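Long-range contacts in type-2 ice-structuring protein (Brachyopsis rostratus, PDB 2ZIB), which binds to ice crystals and inhibits their growth, protecting the blood of the fish from freezing in sea water below zero: residues 64-69 and 120-125; 18-23 and 45-50; 70-75 and 101-106. All blocks are in the same frame, centred on the assembly; numbering follows the deposited sequence.

Followed from the N terminus, the chain first closes contact 2, where strand 20-26 meets the loop between strand 44-45 and helix 51-60, with helix 31-40 inside the closed loop. After helix 51-60 it enters strand 65-67 and opens contact 1, which closes only when residues 120-125 lead into strand 124-131. Contact 3 nests inside that long loop, while contact 2 precedes both. The Cys104-Cys120 disulfide and a probable hydrogen bond, Met105 N to Gly69 O, join contacts 1 and 3; another, Gly68 N to Ala46 O, joins contacts 1 and 2. Strands 20-26, 65-67, 104-107 and 124-131 belong to one sheet. Contacts 2 and 3, on opposite sides of the chain's centre, do not touch.

Contact 1. Residues 64-69 and 120-125; sequences IVWIGG and CPASHA
In Trp66 and His124, which meet ring to ring, CG stands anti to the carbonyl carbon and beside the backbone N (chi1 -70° and -63°). The two rings form an edge-to-face pair, the imidazole edge directed at the indole face, with centroids 5.2 Å apart. His124 CB also lies over the indole, in a CH-pi contact with its five-membered ring. The imidazole is covered in turn by Ile64, whose CG2 sits 3.5 Å from the ring centroid over one face.

The polar edge of the indole is used as well. Trp66 NE1 donates to Ala122 O at 3.1 Å, a bent bond that stays in the indole plane but approaches from above the carbonyl plane; the stronger partner of this N-H is Met29 O, outside the two segments, so Ala122 O shares it. Ala122 CB packs against CZ2 of the same ring.

Backbone contacts complete the join. Trp66 N donates to Ala125 O at 2.9 Å, and Val65 CA makes a C-H...O contact with the same oxygen. One water donates to Ile64 O at 2.7 Å and accepts from Ala125 N, bridging the two segments. Such a parallel pairing of strand 65-67, whose Trp66 opens a Trp-Ile-Gly sequence resembling the WIGL motif, with the closing strand 124-131 is characteristic of the C-type lectin fold.

Contact 2. Residues 18-23 and 45-50; sequences GQRCFY and LASIHS
Arg20 reaches across to Ser47, and the polar bonds of its guanidinium dominate the contact. Both terminal nitrogens grip one acceptor, Ser47 O: NH1 donates at 2.9 Å and NH2 at 3.1 Å. The oxygen lies in the guanidinium plane, whereas both donors reach it from the same face of its carbonyl plane. The arginine chain is extended as far as CD and then bends, chi3 of 73° setting NE off that line. Glu53 of helix 51-60 forms a salt bridge with NH1, a second partner that would help to balance the positive charge.

A second set of hydrogen bonds lies within the loop 45-50 and between it and its surroundings. His49 NE2 donates to Ser47 OG at 2.8 Å, while Asp82 bonds Ser47 OG and Asp87 bonds His49 ND1. Water 2 donates to Leu45 O, accepts from Ser47 N and, weakly, from Arg20 NH2.

Apolar contact is slighter. Phe22 turns its ring edge to Ala46, CE2 lying 4.3 Å from CB, while its CZ lies over one face of the Arg20 guanidinium.

Ser50 then takes the N-cap of helix 51-60, its OG bonding to Glu53 N. This arginine, bound to a backbone carbonyl in a buried contact, thus joins strand 20-26 to the approach to the second helix of the C-type lectin fold.

Contact 3. Residues 70-75 and 101-106; sequences SACKVA and SDCCMQ
Cys72 and Cys103 are joined by a disulfide, and around it the contact is tight. Cys103 SG stands between its own backbone N and carbonyl carbon (chi1 62°), whereas Cys72 SG lies anti to its carbonyl carbon. The two sulfurs are 2.0 Å apart, and chi3 of 101° sets the two CB-SG bonds nearly at right angles when seen down the S-S bond. Next to it, Ala71 N donates to Cys103 O at 2.9 Å. The same oxygen is approached by Ser70 CA at 3.2 Å in a C-H...O contact, and Ser70 CB also rests near it. Ser70 and Cys104 form an antiparallel non-hydrogen-bonded pair, with Ser70 CB 4.5 Å from Cys104 SG. Cys104 is itself linked to Cys120, so two disulfides leave from adjacent residues, and Cys72 SG comes within 4.4 Å of Cys104 SG.

The outer side is much looser. Cys103 is buried, but its partner Cys72 is exposed, and the loop that follows it runs on through exposed residues. On the other segment, the local bond is that of Ser101 OG to Asp102 OD1, at 2.7 Å.

As a worked example, the site illustrates how covalent links can secure regions with little regular structure: one disulfide ties the loop after strand 69-70 to the start of strand 104-107. There two residues, Cys103 and Cys104, stand opposite the single Leu118 of strand 115-118, a classic beta bulge, in a disulfide-rich C-type lectin fold of the kind found in type II antifreeze proteins.

Contact 1. Residues 64-69 and 120-125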
loop_
_atom_site.group_PDB
_atom_site.type_symbol
_atom_site.label_atom_id
_atom_site.label_comp_id
_atom_site.label_asym_id
_atom_site.label_seq_id
_atom_site.Cartn_x
_atom_site.Cartn_y
_atom_site.Cartn_z
ATOM N N ILE A 64 -10.211 -4.444 -3.423
ATOM C CA ILE A 64 -8.773 -4.829 -3.428
ATOM C C ILE A 64 -7.934 -3.634 -3.854
ATOM O O ILE A 64 -8.255 -2.929 -4.827
ATOM C CB ILE A 64 -8.538 -5.956 -4.452
ATOM C CG1 ILE A 64 -9.220 -7.245 -3.987
ATOM C CG2 ILE A 64 -7.031 -6.179 -4.632
ATOM C CD1 ILE A 64 -9.267 -8.308 -5.062
ATOM N N VAL A 65 -6.822 -3.407 -3.150
ATOM C CA VAL A 65 -5.873 -2.361 -3.579
ATOM C C VAL A 65 -4.457 -2.862 -3.420
ATOM O O VAL A 65 -4.095 -3.499 -2.416
ATOM C CB VAL A 65 -6.004 -1.008 -2.784
ATOM C CG1 VAL A 65 -7.246 -0.257 -3.205
ATOM C CG2 VAL A 65 -5.893 -1.183 -1.255
ATOM N N TRP A 66 -3.634 -2.559 -4.413
ATOM C CA TRP A 66 -2.190 -2.703 -4.236
ATOM C C TRP A 66 -1.649 -1.756 -3.167
ATOM O O TRP A 66 -2.047 -0.599 -3.127
ATOM C CB TRP A 66 -1.474 -2.438 -5.555
ATOM C CG TRP A 66 -1.650 -3.444 -6.622
ATOM C CD1 TRP A 66 -2.004 -3.197 -7.941
ATOM C CD2 TRP A 66 -1.364 -4.862 -6.550
ATOM N NE1 TRP A 66 -1.941 -4.356 -8.674
ATOM C CE2 TRP A 66 -1.493 -5.384 -7.872
ATOM C CE3 TRP A 66 -0.891 -5.721 -5.529
ATOM C CZ2 TRP A 66 -1.256 -6.741 -8.164
ATOM C CZ3 TRP A 66 -0.680 -7.069 -5.825
ATOM C CH2 TRP A 66 -0.851 -7.562 -7.142
ATOM N N ILE A 67 -0.771 -2.282 -2.319
ATOM C CA ILE A 67 0.018 -1.462 -1.372
ATOM C C ILE A 67 1.493 -1.750 -1.589
ATOM O O ILE A 67 1.848 -2.555 -2.471
ATOM C CB ILE A 67 -0.476 -1.647 0.082
ATOM C CG1 ILE A 67 -0.434 -3.131 0.511
ATOM C CG2 ILE A 67 -1.901 -1.031 0.213
ATOM C CD1 ILE A 67 -0.724 -3.339 1.993
ATOM N N GLY A 68 2.377 -1.114 -0.810
ATOM C CA GLY A 68 3.758 -1.035 -1.260
ATOM C C GLY A 68 4.696 -2.176 -0.948
ATOM O O GLY A 68 5.908 -2.011 -1.051
ATOM N N GLY A 69 4.161 -3.352 -0.599
ATOM C CA GLY A 69 4.984 -4.479 -0.228
ATOM C C GLY A 69 5.321 -5.348 -1.433
ATOM O O GLY A 69 4.475 -5.633 -2.300
ATOM N N CYS A 120 2.191 -9.953 -9.427
ATOM C CA CYS A 120 2.346 -8.528 -9.645
ATOM C C CYS A 120 1.599 -8.028 -10.902
ATOM O O CYS A 120 1.159 -6.873 -10.886
ATOM C CB CYS A 120 3.848 -8.211 -9.747
ATOM S SG CYS A 120 4.757 -8.620 -8.214
ATOM N N PRO A 121 1.423 -8.846 -11.975
ATOM C CA PRO A 121 0.655 -8.357 -13.127
ATOM C C PRO A 121 -0.855 -8.243 -12.900
ATOM O O PRO A 121 -1.525 -7.718 -13.770
ATOM C CB PRO A 121 0.942 -9.411 -14.226
ATOM C CG PRO A 121 2.258 -10.021 -13.819
ATOM C CD PRO A 121 2.171 -10.095 -12.306
ATOM N N ALA A 122 -1.394 -8.665 -11.751
ATOM C CA ALA A 122 -2.836 -8.495 -11.562
ATOM C C ALA A 122 -3.202 -7.001 -11.596
ATOM O O ALA A 122 -2.439 -6.138 -11.120
ATOM C CB ALA A 122 -3.305 -9.132 -10.226
ATOM N N SER A 123 -4.388 -6.702 -12.113
ATOM C CA SER A 123 -4.812 -5.346 -12.332
ATOM C C SER A 123 -5.748 -4.890 -11.240
ATOM O O SER A 123 -6.870 -5.375 -11.150
ATOM C CB SER A 123 -5.536 -5.307 -13.673
ATOM O OG SER A 123 -5.789 -3.947 -13.966
ATOM N N HIS A 124 -5.303 -3.973 -10.389
ATOM C CA HIS A 124 -6.073 -3.513 -9.241
ATOM C C HIS A 124 -5.899 -2.033 -9.029
ATOM O O HIS A 124 -4.873 -1.438 -9.428
ATOM C CB HIS A 124 -5.641 -4.260 -7.956
ATOM C CG HIS A 124 -5.900 -5.731 -8.000
ATOM N ND1 HIS A 124 -7.177 -6.267 -8.047
ATOM C CD2 HIS A 124 -5.049 -6.794 -7.973
ATOM C CE1 HIS A 124 -7.078 -7.586 -8.038
ATOM N NE2 HIS A 124 -5.807 -7.928 -7.970
ATOM N N ALA A 125 -6.897 -1.421 -8.394
ATOM C CA ALA A 125 -6.753 -0.078 -7.839
ATOM C C ALA A 125 -5.604 -0.075 -6.816
ATOM O O ALA A 125 -5.073 -1.143 -6.452
ATOM C CB ALA A 125 -8.098 0.349 -7.200
HETATM O O HOH W 1 -8.858 -3.314 -7.420
#

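Contact 2. Residues 18-23 and 45-50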
loop_
_atom_site.group_PDB
_atom_site.type_symbol
_atom_site.label_atom_id
_atom_site.label_comp_id
_atom_site.label_asym_id
_atom_site.label_seq_id
_atom_site.Cartn_x
_atom_site.Cartn_y
_atom_site.Cartn_z
ATOM N N GLY A 18 -2.507 11.599 10.342
ATOM C CA GLY A 18 -1.257 11.757 11.051
ATOM C C GLY A 18 -0.322 12.691 10.317
ATOM O O GLY A 18 -0.693 13.865 10.022
ATOM N N GLN A 19 0.876 12.197 10.017
ATOM C CA GLN A 19 1.894 13.001 9.331
ATOM C C GLN A 19 1.951 12.668 7.821
ATOM O O GLN A 19 2.922 13.049 7.144
ATOM C CB GLN A 19 3.252 12.684 9.956
ATOM C CG GLN A 19 3.345 12.985 11.474
ATOM C CD GLN A 19 3.140 14.445 11.699
ATOM O OE1 GLN A 19 2.125 14.849 12.285
ATOM N NE2 GLN A 19 4.071 15.266 11.190
ATOM N N ARG A 20 0.978 11.898 7.311
ATOM C CA ARG A 20 1.030 11.399 5.924
ATOM C C ARG A 20 -0.202 11.795 5.133
ATOM O O ARG A 20 -1.289 12.009 5.701
ATOM C CB ARG A 20 1.198 9.869 5.964
ATOM C CG ARG A 20 2.459 9.410 6.709
ATOM C CD ARG A 20 2.471 7.901 6.890
ATOM N NE ARG A 20 2.758 7.229 5.632
ATOM C CZ ARG A 20 2.570 5.909 5.451
ATOM N NH1 ARG A 20 1.970 5.164 6.372
ATOM N NH2 ARG A 20 2.931 5.366 4.287
ATOM N N CYS A 21 -0.017 11.819 3.807
ATOM C CA CYS A 21 -1.094 12.074 2.851
ATOM C C CYS A 21 -1.281 10.857 1.973
ATOM O O CYS A 21 -0.287 10.215 1.586
ATOM C CB CYS A 21 -0.737 13.276 1.951
ATOM S SG CYS A 21 -0.602 14.804 2.860
ATOM N N PHE A 22 -2.547 10.536 1.690
ATOM C CA PHE A 22 -2.904 9.310 0.963
ATOM C C PHE A 22 -3.685 9.657 -0.291
ATOM O O PHE A 22 -4.508 10.572 -0.299
ATOM C CB PHE A 22 -3.710 8.393 1.882
ATOM C CG PHE A 22 -2.895 7.884 3.034
ATOM C CD1 PHE A 22 -2.738 8.655 4.202
ATOM C CD2 PHE A 22 -2.224 6.664 2.947
ATOM C CE1 PHE A 22 -1.957 8.205 5.249
ATOM C CE2 PHE A 22 -1.410 6.194 4.012
ATOM C CZ PHE A 22 -1.296 6.965 5.165
ATOM N N TYR A 23 -3.435 8.905 -1.346
ATOM C CA TYR A 23 -4.128 9.060 -2.629
ATOM C C TYR A 23 -4.737 7.759 -3.082
ATOM O O TYR A 23 -4.027 6.776 -3.231
ATOM C CB TYR A 23 -3.125 9.547 -3.681
ATOM C CG TYR A 23 -3.824 9.818 -5.001
ATOM C CD1 TYR A 23 -4.576 10.966 -5.152
ATOM C CD2 TYR A 23 -3.774 8.920 -6.049
ATOM C CE1 TYR A 23 -5.255 11.224 -6.339
ATOM C CE2 TYR A 23 -4.451 9.133 -7.265
ATOM C CZ TYR A 23 -5.206 10.289 -7.377
ATOM O OH TYR A 23 -5.895 10.559 -8.534
ATOM N N LEU A 45 3.550 3.563 -3.413
ATOM C CA LEU A 45 2.438 2.789 -2.860
ATOM C C LEU A 45 2.511 2.850 -1.326
ATOM O O LEU A 45 3.610 2.828 -0.766
ATOM C CB LEU A 45 2.566 1.342 -3.340
ATOM C CG LEU A 45 2.109 1.108 -4.781
ATOM C CD1 LEU A 45 2.498 -0.299 -5.237
ATOM C CD2 LEU A 45 0.609 1.326 -4.950
ATOM N N ALA A 46 1.364 2.867 -0.666
ATOM C CA ALA A 46 1.382 3.079 0.779
ATOM C C ALA A 46 2.050 1.928 1.508
ATOM O O ALA A 46 1.772 0.746 1.261
ATOM C CB ALA A 46 -0.045 3.218 1.281
ATOM N N SER A 47 2.868 2.291 2.509
ATOM C CA SER A 47 3.278 1.352 3.551
ATOM C C SER A 47 2.360 1.535 4.758
ATOM O O SER A 47 1.789 2.619 4.969
ATOM C CB SER A 47 4.738 1.580 3.915
ATOM O OG SER A 47 4.884 2.867 4.488
ATOM N N ILE A 48 2.222 0.478 5.559
ATOM C CA ILE A 48 1.285 0.440 6.672
ATOM C C ILE A 48 1.997 -0.047 7.925
ATOM O O ILE A 48 2.676 -1.085 7.918
ATOM C CB ILE A 48 0.109 -0.484 6.339
ATOM C CG1 ILE A 48 -0.571 -0.074 5.020
ATOM C CG2 ILE A 48 -0.877 -0.529 7.527
ATOM C CD1 ILE A 48 -1.822 -0.855 4.662
ATOM N N HIS A 49 1.888 0.733 9.004
ATOM C CA HIS A 49 2.763 0.521 10.176
ATOM C C HIS A 49 2.019 0.317 11.465
ATOM O O HIS A 49 2.651 0.206 12.510
ATOM C CB HIS A 49 3.723 1.710 10.307
ATOM C CG HIS A 49 4.604 1.826 9.112
ATOM N ND1 HIS A 49 5.658 0.972 8.921
ATOM C CD2 HIS A 49 4.504 2.581 7.987
ATOM C CE1 HIS A 49 6.191 1.205 7.731
ATOM N NE2 HIS A 49 5.519 2.199 7.157
ATOM N N SER A 50 0.698 0.234 11.395
ATOM C CA SER A 50 -0.136 0.000 12.588
ATOM C C SER A 50 -1.508 -0.398 12.171
ATOM O O SER A 50 -1.927 -0.142 11.035
ATOM C CB SER A 50 -0.272 1.265 13.455
ATOM O OG SER A 50 -0.950 2.264 12.747
HETATM O O HOH W 2 4.254 4.899 1.494
#

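Contact 3. Residues 70-75 and 101-106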
loop_
_atom_site.group_PDB
_atom_site.type_symbol
_atom_site.label_atom_id
_atom_site.label_comp_id
_atom_site.label_asym_id
_atom_site.label_seq_id
_atom_site.Cartn_x
_atom_site.Cartn_y
_atom_site.Cartn_z
ATOM N N SER A 70 6.565 -5.821 -1.482
ATOM C CA SER A 70 6.917 -6.871 -2.445
ATOM C C SER A 70 8.021 -7.743 -1.847
ATOM O O SER A 70 8.752 -7.303 -0.947
ATOM C CB SER A 70 7.337 -6.290 -3.829
ATOM O OG SER A 70 8.563 -5.561 -3.733
ATOM N N ALA A 71 8.119 -8.961 -2.375
ATOM C CA ALA A 71 9.142 -9.943 -1.926
ATOM C C ALA A 71 9.584 -10.716 -3.149
ATOM O O ALA A 71 9.474 -11.931 -3.228
ATOM C CB ALA A 71 8.555 -10.870 -0.839
ATOM N N CYS A 72 10.117 -9.988 -4.128
ATOM C CA CYS A 72 10.373 -10.535 -5.441
ATOM C C CYS A 72 11.825 -10.860 -5.701
ATOM O O CYS A 72 12.153 -11.352 -6.777
ATOM C CB CYS A 72 9.859 -9.563 -6.532
ATOM S SG CYS A 72 8.073 -9.272 -6.429
ATOM N N LYS A 73 12.692 -10.585 -4.739
ATOM C CA LYS A 73 14.124 -10.883 -4.870
ATOM C C LYS A 73 14.508 -12.143 -4.112
ATOM O O LYS A 73 15.108 -13.090 -4.659
ATOM C CB LYS A 73 14.962 -9.674 -4.426
ATOM C CG LYS A 73 14.845 -8.446 -5.297
ATOM C CD LYS A 73 15.700 -7.310 -4.747
ATOM C CE LYS A 73 15.327 -5.963 -5.398
ATOM N NZ LYS A 73 16.456 -4.977 -5.231
ATOM N N VAL A 74 14.215 -12.147 -2.819
ATOM C CA VAL A 74 14.447 -13.299 -1.925
ATOM C C VAL A 74 13.058 -13.714 -1.441
ATOM O O VAL A 74 12.316 -12.897 -0.901
ATOM C CB VAL A 74 15.349 -12.873 -0.743
ATOM C CG1 VAL A 74 15.366 -13.995 0.305
ATOM C CG2 VAL A 74 16.798 -12.569 -1.232
ATOM N N ALA A 75 12.721 -14.996 -1.654
ATOM C CA ALA A 75 11.367 -15.457 -1.349
ATOM C C ALA A 75 11.027 -15.160 0.105
ATOM O O ALA A 75 11.840 -15.444 1.016
ATOM C CB ALA A 75 11.224 -16.944 -1.634
ATOM N N SER A 101 6.639 -16.442 -7.715
ATOM C CA SER A 101 5.730 -16.091 -8.805
ATOM C C SER A 101 4.624 -15.094 -8.421
ATOM O O SER A 101 4.019 -14.477 -9.303
ATOM C CB SER A 101 5.064 -17.367 -9.364
ATOM O OG SER A 101 4.233 -17.957 -8.397
ATOM N N ASP A 102 4.311 -15.002 -7.122
ATOM C CA ASP A 102 3.170 -14.236 -6.650
ATOM C C ASP A 102 3.679 -13.335 -5.510
ATOM O O ASP A 102 3.428 -13.627 -4.328
ATOM C CB ASP A 102 2.099 -15.193 -6.064
ATOM C CG ASP A 102 1.358 -16.014 -7.090
ATOM O OD1 ASP A 102 1.967 -16.567 -8.034
ATOM O OD2 ASP A 102 0.107 -16.112 -7.020
ATOM N N CYS A 103 4.411 -12.278 -5.868
ATOM C CA CYS A 103 5.280 -11.622 -4.872
ATOM C C CYS A 103 4.957 -10.173 -4.592
ATOM O O CYS A 103 5.738 -9.494 -3.957
ATOM C CB CYS A 103 6.763 -11.824 -5.251
ATOM S SG CYS A 103 7.239 -11.080 -6.842
ATOM N N CYS A 104 3.742 -9.755 -4.973
ATOM C CA CYS A 104 3.317 -8.383 -4.677
ATOM C C CYS A 104 2.167 -8.350 -3.645
ATOM O O CYS A 104 1.224 -9.170 -3.701
ATOM C CB CYS A 104 2.878 -7.696 -5.966
ATOM S SG CYS A 104 4.263 -7.115 -6.945
ATOM N N MET A 105 2.218 -7.391 -2.715
ATOM C CA MET A 105 1.265 -7.326 -1.615
ATOM C C MET A 105 0.058 -6.483 -1.939
ATOM O O MET A 105 0.178 -5.361 -2.450
ATOM C CB MET A 105 1.990 -6.718 -0.432
ATOM C CG MET A 105 1.189 -6.632 0.871
ATOM S SD MET A 105 1.975 -5.539 2.081
ATOM C CE MET A 105 3.336 -6.534 2.696
ATOM N N GLN A 106 -1.119 -6.985 -1.584
ATOM C CA GLN A 106 -2.330 -6.212 -1.699
ATOM C C GLN A 106 -3.156 -6.330 -0.424
ATOM O O GLN A 106 -3.051 -7.310 0.305
ATOM C CB GLN A 106 -3.222 -6.671 -2.852
ATOM C CG GLN A 106 -3.558 -8.131 -2.835
ATOM C CD GLN A 106 -4.492 -8.559 -3.947
ATOM O OE1 GLN A 106 -5.520 -9.175 -3.637
ATOM N NE2 GLN A 106 -4.173 -8.250 -5.194
#